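Local coordinates for halocarboxylic acid dehalogenase DehI (Pseudomonas putida, PDB 3BJX), which acts as a group I haloacid dehalogenase, probably hydrolysing the carbon-halogen bond of 2-haloacids, at residues Arg119-Ala124 and Pro171-Val176; Ser142-Pro147 and Val276-Gln281; Leu189-Asp194 and Val222-Ala227. All coordinates share one frame; numbering follows the deposited sequence.

Contact 1: Arg119-Ala124 and Pro171-Val176; sequences RRVLYA and PLLPLV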
loop_
_atom_site.group_PDB
_atom_site.type_symbol
_atom_site.label_atom_id
_atom_site.label_comp_id
_atom_site.label_asym_id
_atom_site.label_seq_id
_atom_site.Cartn_x
_atom_site.Cartn_y
_atom_site.Cartn_z
ATOM N N ARG A 119 12.890 -26.879 2.994
ATOM C CA ARG A 119 11.494 -27.334 3.128
ATOM C C ARG A 119 10.818 -27.043 4.490
ATOM O O ARG A 119 9.653 -26.637 4.521
ATOM C CB ARG A 119 11.422 -28.849 2.797
ATOM C CG ARG A 119 10.062 -29.480 2.980
ATOM C CD ARG A 119 10.047 -30.943 2.630
ATOM N NE ARG A 119 10.227 -31.194 1.198
ATOM C CZ ARG A 119 11.300 -31.782 0.672
ATOM N NH1 ARG A 119 12.293 -32.181 1.453
ATOM N NH2 ARG A 119 11.390 -31.975 -0.636
ATOM N N ARG A 120 11.530 -27.275 5.596
ATOM C CA ARG A 120 10.983 -27.063 6.946
ATOM C C ARG A 120 10.611 -25.602 7.138
ATOM O O ARG A 120 9.554 -25.287 7.703
ATOM C CB ARG A 120 11.973 -27.503 8.039
ATOM C CG ARG A 120 12.186 -29.029 8.133
ATOM C CD ARG A 120 13.105 -29.479 9.296
ATOM N NE ARG A 120 12.389 -29.631 10.576
ATOM C CZ ARG A 120 12.611 -28.886 11.662
ATOM N NH1 ARG A 120 13.528 -27.913 11.638
ATOM N NH2 ARG A 120 11.915 -29.097 12.780
ATOM N N VAL A 121 11.504 -24.736 6.669
ATOM C CA VAL A 121 11.358 -23.281 6.656
ATOM C C VAL A 121 10.225 -22.862 5.724
ATOM O O VAL A 121 9.325 -22.110 6.113
ATOM C CB VAL A 121 12.707 -22.601 6.195
ATOM C CG1 VAL A 121 12.518 -21.097 5.856
ATOM C CG2 VAL A 121 13.814 -22.835 7.234
ATOM N N LEU A 122 10.257 -23.356 4.489
ATOM C CA LEU A 122 9.201 -23.034 3.540
ATOM C C LEU A 122 7.813 -23.370 4.132
ATOM O O LEU A 122 6.882 -22.556 4.036
ATOM C CB LEU A 122 9.445 -23.714 2.183
ATOM C CG LEU A 122 10.632 -23.292 1.295
ATOM C CD1 LEU A 122 10.824 -24.293 0.145
ATOM C CD2 LEU A 122 10.459 -21.889 0.743
ATOM N N TYR A 123 7.699 -24.525 4.792
ATOM C CA TYR A 123 6.414 -24.997 5.372
ATOM C C TYR A 123 5.909 -24.180 6.552
ATOM O O TYR A 123 4.691 -23.964 6.687
ATOM C CB TYR A 123 6.513 -26.470 5.782
ATOM C CG TYR A 123 6.384 -27.452 4.627
ATOM C CD1 TYR A 123 6.734 -27.074 3.311
ATOM C CD2 TYR A 123 5.938 -28.742 4.837
ATOM C CE1 TYR A 123 6.633 -27.945 2.255
ATOM C CE2 TYR A 123 5.834 -29.626 3.777
ATOM C CZ TYR A 123 6.189 -29.208 2.486
ATOM O OH TYR A 123 6.095 -30.051 1.421
ATOM N N ALA A 124 6.821 -23.752 7.425
ATOM C CA ALA A 124 6.445 -22.922 8.562
ATOM C C ALA A 124 5.836 -21.618 8.081
ATOM O O ALA A 124 4.938 -21.070 8.730
ATOM C CB ALA A 124 7.661 -22.633 9.465
ATOM N N PRO A 171 10.220 -24.019 17.732
ATOM C CA PRO A 171 9.494 -22.873 18.329
ATOM C C PRO A 171 9.898 -21.479 17.795
ATOM O O PRO A 171 9.062 -20.549 17.777
ATOM C CB PRO A 171 9.824 -22.993 19.826
ATOM C CG PRO A 171 11.108 -23.817 19.863
ATOM C CD PRO A 171 10.920 -24.811 18.759
ATOM N N LEU A 172 11.153 -21.341 17.362
ATOM C CA LEU A 172 11.674 -20.053 16.908
ATOM C C LEU A 172 12.682 -20.215 15.764
ATOM O O LEU A 172 13.793 -20.695 15.963
ATOM C CB LEU A 172 12.260 -19.266 18.100
ATOM C CG LEU A 172 12.420 -17.738 18.109
ATOM C CD1 LEU A 172 11.255 -16.970 17.531
ATOM C CD2 LEU A 172 12.652 -17.278 19.540
ATOM N N LEU A 173 12.260 -19.817 14.566
ATOM C CA LEU A 173 13.047 -19.901 13.333
ATOM C C LEU A 173 14.109 -18.787 13.260
ATOM O O LEU A 173 13.775 -17.623 13.468
ATOM C CB LEU A 173 12.078 -19.765 12.157
ATOM C CG LEU A 173 12.186 -20.666 10.934
ATOM C CD1 LEU A 173 10.818 -20.997 10.448
ATOM C CD2 LEU A 173 13.011 -19.971 9.855
ATOM N N PRO A 174 15.394 -19.132 12.992
ATOM C CA PRO A 174 16.460 -18.115 12.875
ATOM C C PRO A 174 16.432 -17.273 11.586
ATOM O O PRO A 174 16.595 -17.791 10.484
ATOM C CB PRO A 174 17.754 -18.943 12.908
ATOM C CG PRO A 174 17.374 -20.281 12.463
ATOM C CD PRO A 174 15.928 -20.501 12.831
ATOM N N LEU A 175 16.301 -15.966 11.744
ATOM C CA LEU A 175 16.297 -15.068 10.615
ATOM C C LEU A 175 17.607 -14.315 10.569
ATOM O O LEU A 175 18.094 -13.861 11.610
ATOM C CB LEU A 175 15.130 -14.086 10.749
ATOM C CG LEU A 175 13.759 -14.632 11.108
ATOM C CD1 LEU A 175 12.807 -13.490 11.164
ATOM C CD2 LEU A 175 13.241 -15.658 10.099
ATOM N N VAL A 176 18.165 -14.166 9.367
ATOM C CA VAL A 176 19.363 -13.364 9.152
ATOM C C VAL A 176 19.072 -11.892 9.442
ATOM O O VAL A 176 18.126 -11.318 8.891
ATOM C CB VAL A 176 19.903 -13.521 7.701
ATOM C CG1 VAL A 176 21.036 -12.522 7.409
ATOM C CG2 VAL A 176 20.382 -14.958 7.464
#
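Leu173 meets the helix with its two methyls divided between Ala124 and Val121, residues three positions apart on one helical face. CD1 of Leu173 lies 3.7 Å from CB of Ala124, while CD2 of Leu173 approaches CG2 of Val121 at 4.0 Å and CG1 of the same valine at 4.2 Å. The leucine and valine side chains cross at about a right angle, and CD2 faces both valine branches. Val121 has CG1 anti to the backbone N (chi1 167°) and CG2 beside that N, which leaves both methyls within 4.2 Å of CD2 of Leu173. The CB bonds of Ala124 and Leu173 point at the opposite segment, whereas that of Val121 runs across the line between them. In this all-alpha fold the contact lays an irregular connection, between helices 155-158 and 183-195, against the long helix 112-143. CA of Val121 and CA of Leu173 stay 7.7 Å apart; 120 Å² is buried, and the side-chain contacts within 4.5 Å are apolar. Ala207 of helix 203-208 touches both Val121 and Leu173 and extends the apolar cluster. At the polar margin, NH1 of Arg120 forms a salt bridge with OD2 of Asp170, just before Pro171.

Contact 2: Ser142-Pro147 and Val276-Gln281; sequences SMQMRP and VLFMYQ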
loop_
_atom_site.group_PDB
_atom_site.type_symbol
_atom_site.label_atom_id
_atom_site.label_comp_id
_atom_site.label_asym_id
_atom_site.label_seq_id
_atom_site.Cartn_x
_atom_site.Cartn_y
_atom_site.Cartn_z
ATOM N N SER A 142 -10.383 -2.331 10.378
ATOM C CA SER A 142 -10.917 -1.592 11.525
ATOM C C SER A 142 -10.229 -0.227 11.706
ATOM O O SER A 142 -10.879 0.783 12.034
ATOM C CB SER A 142 -10.859 -2.428 12.807
ATOM O OG SER A 142 -9.546 -2.896 13.071
HETATM N N MSE A 143 -8.915 -0.205 11.484
HETATM C CA MSE A 143 -8.160 1.042 11.387
HETATM C C MSE A 143 -8.850 2.032 10.459
HETATM O O MSE A 143 -8.889 3.224 10.731
HETATM C CB MSE A 143 -6.748 0.766 10.873
HETATM C CG MSE A 143 -5.861 1.986 10.755
HETATM SE SE MSE A 143 -5.738 2.975 12.449
HETATM C CE MSE A 143 -5.267 1.486 13.634
ATOM N N GLN A 144 -9.404 1.521 9.366
ATOM C CA GLN A 144 -10.140 2.349 8.410
ATOM C C GLN A 144 -11.679 2.444 8.625
ATOM O O GLN A 144 -12.402 2.793 7.708
ATOM C CB GLN A 144 -9.794 1.931 6.974
ATOM C CG GLN A 144 -8.340 2.160 6.610
ATOM C CD GLN A 144 -8.041 1.665 5.207
ATOM O OE1 GLN A 144 -8.933 1.619 4.373
ATOM N NE2 GLN A 144 -6.784 1.291 4.942
HETATM N N MSE A 145 -12.158 2.156 9.836
HETATM C CA MSE A 145 -13.584 2.321 10.201
HETATM C C MSE A 145 -14.583 1.487 9.358
HETATM O O MSE A 145 -15.675 1.957 8.985
HETATM C CB MSE A 145 -13.979 3.802 10.140
HETATM C CG MSE A 145 -12.948 4.754 10.700
HETATM SE SE MSE A 145 -13.066 4.810 12.624
HETATM C CE MSE A 145 -14.859 5.592 12.836
ATOM N N ARG A 146 -14.183 0.267 9.036
ATOM C CA ARG A 146 -15.074 -0.682 8.390
ATOM C C ARG A 146 -15.206 -1.887 9.308
ATOM O O ARG A 146 -14.292 -2.171 10.093
ATOM C CB ARG A 146 -14.613 -1.028 6.957
ATOM C CG ARG A 146 -14.957 0.083 5.935
ATOM C CD ARG A 146 -14.638 -0.308 4.480
ATOM N NE ARG A 146 -13.208 -0.492 4.257
ATOM C CZ ARG A 146 -12.366 0.439 3.811
ATOM N NH1 ARG A 146 -12.792 1.666 3.513
ATOM N NH2 ARG A 146 -11.075 0.130 3.660
ATOM N N PRO A 147 -16.365 -2.568 9.257
ATOM C CA PRO A 147 -16.654 -3.601 10.261
ATOM C C PRO A 147 -15.793 -4.875 10.168
ATOM O O PRO A 147 -15.441 -5.362 9.082
ATOM C CB PRO A 147 -18.146 -3.890 10.048
ATOM C CG PRO A 147 -18.415 -3.518 8.640
ATOM C CD PRO A 147 -17.483 -2.391 8.301
ATOM N N VAL A 276 0.786 1.831 6.876
ATOM C CA VAL A 276 1.571 0.624 7.150
ATOM C C VAL A 276 0.711 -0.644 7.015
ATOM O O VAL A 276 1.128 -1.624 6.386
ATOM C CB VAL A 276 2.254 0.714 8.545
ATOM C CG1 VAL A 276 2.769 -0.630 9.012
ATOM C CG2 VAL A 276 3.401 1.684 8.500
ATOM N N LEU A 277 -0.501 -0.592 7.564
ATOM C CA LEU A 277 -1.470 -1.696 7.466
ATOM C C LEU A 277 -1.911 -1.975 6.032
ATOM O O LEU A 277 -1.918 -3.133 5.604
ATOM C CB LEU A 277 -2.674 -1.452 8.380
ATOM C CG LEU A 277 -2.327 -1.655 9.865
ATOM C CD1 LEU A 277 -3.243 -0.834 10.750
ATOM C CD2 LEU A 277 -2.315 -3.163 10.261
ATOM N N PHE A 278 -2.250 -0.917 5.307
ATOM C CA PHE A 278 -2.522 -0.988 3.874
ATOM C C PHE A 278 -1.414 -1.727 3.135
ATOM O O PHE A 278 -1.654 -2.744 2.501
ATOM C CB PHE A 278 -2.626 0.415 3.306
ATOM C CG PHE A 278 -3.081 0.462 1.882
ATOM C CD1 PHE A 278 -4.439 0.555 1.586
ATOM C CD2 PHE A 278 -2.156 0.428 0.832
ATOM C CE1 PHE A 278 -4.859 0.606 0.285
ATOM C CE2 PHE A 278 -2.578 0.492 -0.488
ATOM C CZ PHE A 278 -3.936 0.583 -0.757
HETATM N N MSE A 279 -0.201 -1.202 3.232
HETATM C CA MSE A 279 0.969 -1.830 2.636
HETATM C C MSE A 279 1.176 -3.311 2.986
HETATM O O MSE A 279 1.569 -4.103 2.135
HETATM C CB MSE A 279 2.207 -1.044 3.049
HETATM C CG MSE A 279 3.460 -1.507 2.380
HETATM SE SE MSE A 279 4.873 -0.228 2.662
HETATM C CE MSE A 279 5.189 -0.485 4.609
ATOM N N TYR A 280 0.963 -3.674 4.247
ATOM C CA TYR A 280 1.203 -5.056 4.659
ATOM C C TYR A 280 0.122 -6.054 4.207
ATOM O O TYR A 280 0.420 -7.220 4.044
ATOM C CB TYR A 280 1.574 -5.196 6.154
ATOM C CG TYR A 280 3.054 -5.005 6.414
ATOM C CD1 TYR A 280 3.988 -5.991 6.056
ATOM C CD2 TYR A 280 3.528 -3.829 6.998
ATOM C CE1 TYR A 280 5.354 -5.794 6.275
ATOM C CE2 TYR A 280 4.884 -3.633 7.229
ATOM C CZ TYR A 280 5.783 -4.608 6.864
ATOM O OH TYR A 280 7.120 -4.390 7.116
ATOM N N GLN A 281 -1.110 -5.602 3.965
ATOM C CA GLN A 281 -2.098 -6.453 3.258
ATOM C C GLN A 281 -1.519 -6.999 1.949
ATOM O O GLN A 281 -1.580 -8.199 1.689
ATOM C CB GLN A 281 -3.393 -5.695 2.969
ATOM C CG GLN A 281 -4.120 -5.163 4.185
ATOM C CD GLN A 281 -5.414 -4.487 3.831
ATOM O OE1 GLN A 281 -5.503 -3.254 3.763
ATOM N NE2 GLN A 281 -6.433 -5.274 3.611
#
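The Phe278 ring receives the Gln144 amide at its edge: NE2 of Gln144 lies near the ring plane, 4.2 Å from CD1 of Phe278. Amide and ring planes differ by 20°, so the two flat groups are nearly parallel and side by side, not stacked. Phe278 also has a cation-pi contact with Arg282 and packs on Met279 of the second subunit. Gln144 reaches the ring on a chain extended beyond CG, and OE1 of Gln144 takes a weak bond from NH2 of Arg146, 2.7 Å long but bent to 125° at the hydrogen. Beside this pair, the selenomethionine Met143 crosses Leu277 at about a right angle: CG of Met143 is 3.8 Å and CB of Met143 3.9 Å from CD1 of Leu277. CG is anti to the backbone N (chi1 -179°); beyond it the chain bends, and the selenium is not the touching atom. Arg146 NH1 forms a salt bridge with Asp194 of the second subunit, placing this buried contact at the dimer interface. Helix 112-143 ends in a Schellman motif, with Arg146 N to Glu141 O, Met145 N to Ser142 O at 2.9 Å, and Met145 as the C-prime residue at positive phi.

Contact 3: Leu189-Asp194 and Val222-Ala227; sequences LKRVAD and VLAPVA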
loop_
_atom_site.group_PDB
_atom_site.type_symbol
_atom_site.label_atom_id
_atom_site.label_comp_id
_atom_site.label_asym_id
_atom_site.label_seq_id
_atom_site.Cartn_x
_atom_site.Cartn_y
_atom_site.Cartn_z
ATOM N N LEU A 189 19.022 -9.809 -0.246
ATOM C CA LEU A 189 17.768 -9.440 0.400
ATOM C C LEU A 189 17.150 -8.227 -0.257
ATOM O O LEU A 189 15.931 -8.159 -0.410
ATOM C CB LEU A 189 17.972 -9.157 1.894
ATOM C CG LEU A 189 18.367 -10.301 2.842
ATOM C CD1 LEU A 189 18.815 -9.691 4.150
ATOM C CD2 LEU A 189 17.233 -11.314 3.041
ATOM N N LYS A 190 18.001 -7.281 -0.643
ATOM C CA LYS A 190 17.553 -6.076 -1.304
ATOM C C LYS A 190 17.038 -6.378 -2.713
ATOM O O LYS A 190 16.023 -5.795 -3.137
ATOM C CB LYS A 190 18.658 -4.987 -1.288
ATOM C CG LYS A 190 18.385 -3.768 -2.177
ATOM C CD LYS A 190 17.160 -2.937 -1.727
ATOM C CE LYS A 190 17.107 -1.585 -2.405
ATOM N NZ LYS A 190 15.750 -0.917 -2.296
ATOM N N ARG A 191 17.710 -7.297 -3.419
ATOM C CA ARG A 191 17.284 -7.734 -4.782
ATOM C C ARG A 191 15.904 -8.420 -4.816
ATOM O O ARG A 191 15.095 -8.181 -5.724
ATOM C CB ARG A 191 18.367 -8.585 -5.477
ATOM C CG ARG A 191 17.865 -9.558 -6.572
ATOM C CD ARG A 191 17.982 -9.067 -8.036
ATOM N NE ARG A 191 17.697 -10.184 -8.966
ATOM C CZ ARG A 191 17.075 -10.090 -10.154
ATOM N NH1 ARG A 191 16.660 -8.915 -10.627
ATOM N NH2 ARG A 191 16.861 -11.191 -10.876
ATOM N N VAL A 192 15.617 -9.247 -3.819
ATOM C CA VAL A 192 14.332 -9.962 -3.811
ATOM C C VAL A 192 13.189 -9.041 -3.381
ATOM O O VAL A 192 12.072 -9.136 -3.894
ATOM C CB VAL A 192 14.409 -11.300 -3.016
ATOM C CG1 VAL A 192 14.618 -11.064 -1.522
ATOM C CG2 VAL A 192 13.218 -12.175 -3.327
ATOM N N ALA A 193 13.498 -8.116 -2.478
ATOM C CA ALA A 193 12.585 -7.058 -2.088
ATOM C C ALA A 193 12.250 -6.136 -3.284
ATOM O O ALA A 193 11.081 -5.937 -3.603
ATOM C CB ALA A 193 13.183 -6.268 -0.938
ATOM N N ASP A 194 13.273 -5.585 -3.939
ATOM C CA ASP A 194 13.063 -4.808 -5.161
ATOM C C ASP A 194 12.322 -5.601 -6.249
ATOM O O ASP A 194 11.437 -5.059 -6.908
ATOM C CB ASP A 194 14.375 -4.223 -5.699
ATOM C CG ASP A 194 14.924 -3.090 -4.830
ATOM O OD1 ASP A 194 14.178 -2.522 -3.989
ATOM O OD2 ASP A 194 16.125 -2.762 -4.992
ATOM N N VAL A 222 13.566 -18.832 -9.839
ATOM C CA VAL A 222 12.195 -19.236 -9.526
ATOM C C VAL A 222 11.255 -18.018 -9.513
ATOM O O VAL A 222 10.244 -18.019 -10.191
ATOM C CB VAL A 222 12.082 -20.099 -8.191
ATOM C CG1 VAL A 222 10.642 -20.588 -7.950
ATOM C CG2 VAL A 222 13.036 -21.298 -8.210
ATOM N N LEU A 223 11.589 -16.979 -8.764
ATOM C CA LEU A 223 10.656 -15.865 -8.592
ATOM C C LEU A 223 10.739 -14.797 -9.678
ATOM O O LEU A 223 9.737 -14.120 -9.957
ATOM C CB LEU A 223 10.814 -15.227 -7.214
ATOM C CG LEU A 223 10.447 -16.053 -5.971
ATOM C CD1 LEU A 223 10.561 -15.187 -4.711
ATOM C CD2 LEU A 223 9.040 -16.655 -6.089
ATOM N N ALA A 224 11.916 -14.642 -10.299
ATOM C CA ALA A 224 12.079 -13.574 -11.305
ATOM C C ALA A 224 11.080 -13.644 -12.481
ATOM O O ALA A 224 10.538 -12.614 -12.878
ATOM C CB ALA A 224 13.538 -13.461 -11.792
ATOM N N PRO A 225 10.826 -14.852 -13.035
ATOM C CA PRO A 225 9.853 -14.874 -14.123
ATOM C C PRO A 225 8.391 -14.760 -13.708
ATOM O O PRO A 225 7.532 -14.623 -14.584
ATOM C CB PRO A 225 10.106 -16.244 -14.784
ATOM C CG PRO A 225 10.604 -17.096 -13.698
ATOM C CD PRO A 225 11.411 -16.193 -12.802
ATOM N N VAL A 226 8.097 -14.843 -12.406
ATOM C CA VAL A 226 6.702 -14.850 -11.956
ATOM C C VAL A 226 6.261 -13.622 -11.182
ATOM O O VAL A 226 5.139 -13.147 -11.381
ATOM C CB VAL A 226 6.314 -16.124 -11.154
ATOM C CG1 VAL A 226 6.365 -17.326 -12.039
ATOM C CG2 VAL A 226 7.212 -16.314 -9.937
ATOM N N ALA A 227 7.119 -13.131 -10.288
ATOM C CA ALA A 227 6.798 -11.988 -9.454
ATOM C C ALA A 227 6.428 -10.768 -10.290
ATOM O O ALA A 227 7.030 -10.521 -11.334
ATOM C CB ALA A 227 7.962 -11.670 -8.529
#
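Two side chains from successive positions on helix 183-195, Val192 and Arg191, meet two successive residues, Leu223 and Ala224. The buried pair is apolar: CG2 of Val192 stands 4.2 Å from CD1 of Leu223. Val192 has chi1 67°, a setting that places CG2 anti to the backbone N and sends that methyl to the leucine, whose own CB bond points at the helix. Beside it, at the more exposed margin, NH2 of Arg191 comes within 4.1 Å of CB of Ala224, the guanidinium meeting the methyl obliquely. The arginine gets there by a bend at chi2 (98°), for its CB bond does not aim at the opposite segment. The interface is small: 84 Å² is buried in all, and CA of Val192 and CA of Leu223 are 8.4 Å apart. In the helical fold it joins helix 183-195 to segment 222-227, at the far end of helix 212-223. There the carbonyl of Leu223 is gripped twice, O of Leu223 accepting from N of Ala227 at 2.8 Å and from N of Val226 at 3.0 Å, which shapes the chain directly behind the leucine. A salt bridge from NE of Arg191 to OD1 of Asp220 probably helps to position the guanidinium, and Phe205 of helix 203-208 touches both Val192 and Leu223. On another flank of helix 183-195, NZ of Lys190 lies 2.8 Å from OD1 of Asp194 in an i to i+4 salt bridge that uses the syn lone pair of the oxygen. The same NZ is hydrogen-bonded to O of Met145 of the second subunit.

How the contacts relate
Helix 112-143 opens two of the loops. Contact 1 starts at 119-124 and closes with 171-176; contact 2 starts at 142-147, before that closure, and closes with 276-281, so the two cross. Contact 3, 189-194 with 222-227, follows contact 1 in series and is nested within the loop of contact 2. Contacts 1 and 2 lie on opposite sides of the chain's centre, their centres about 27 Å apart. Contact 1 ties the long helix to the connection leading into helix 183-195, contact 2 ties its end to helix 267-299, and contact 3 pairs helix 183-195 with helix 212-223. Across the dimer, segment 142-147 meets segment 189-194 of the second subunit.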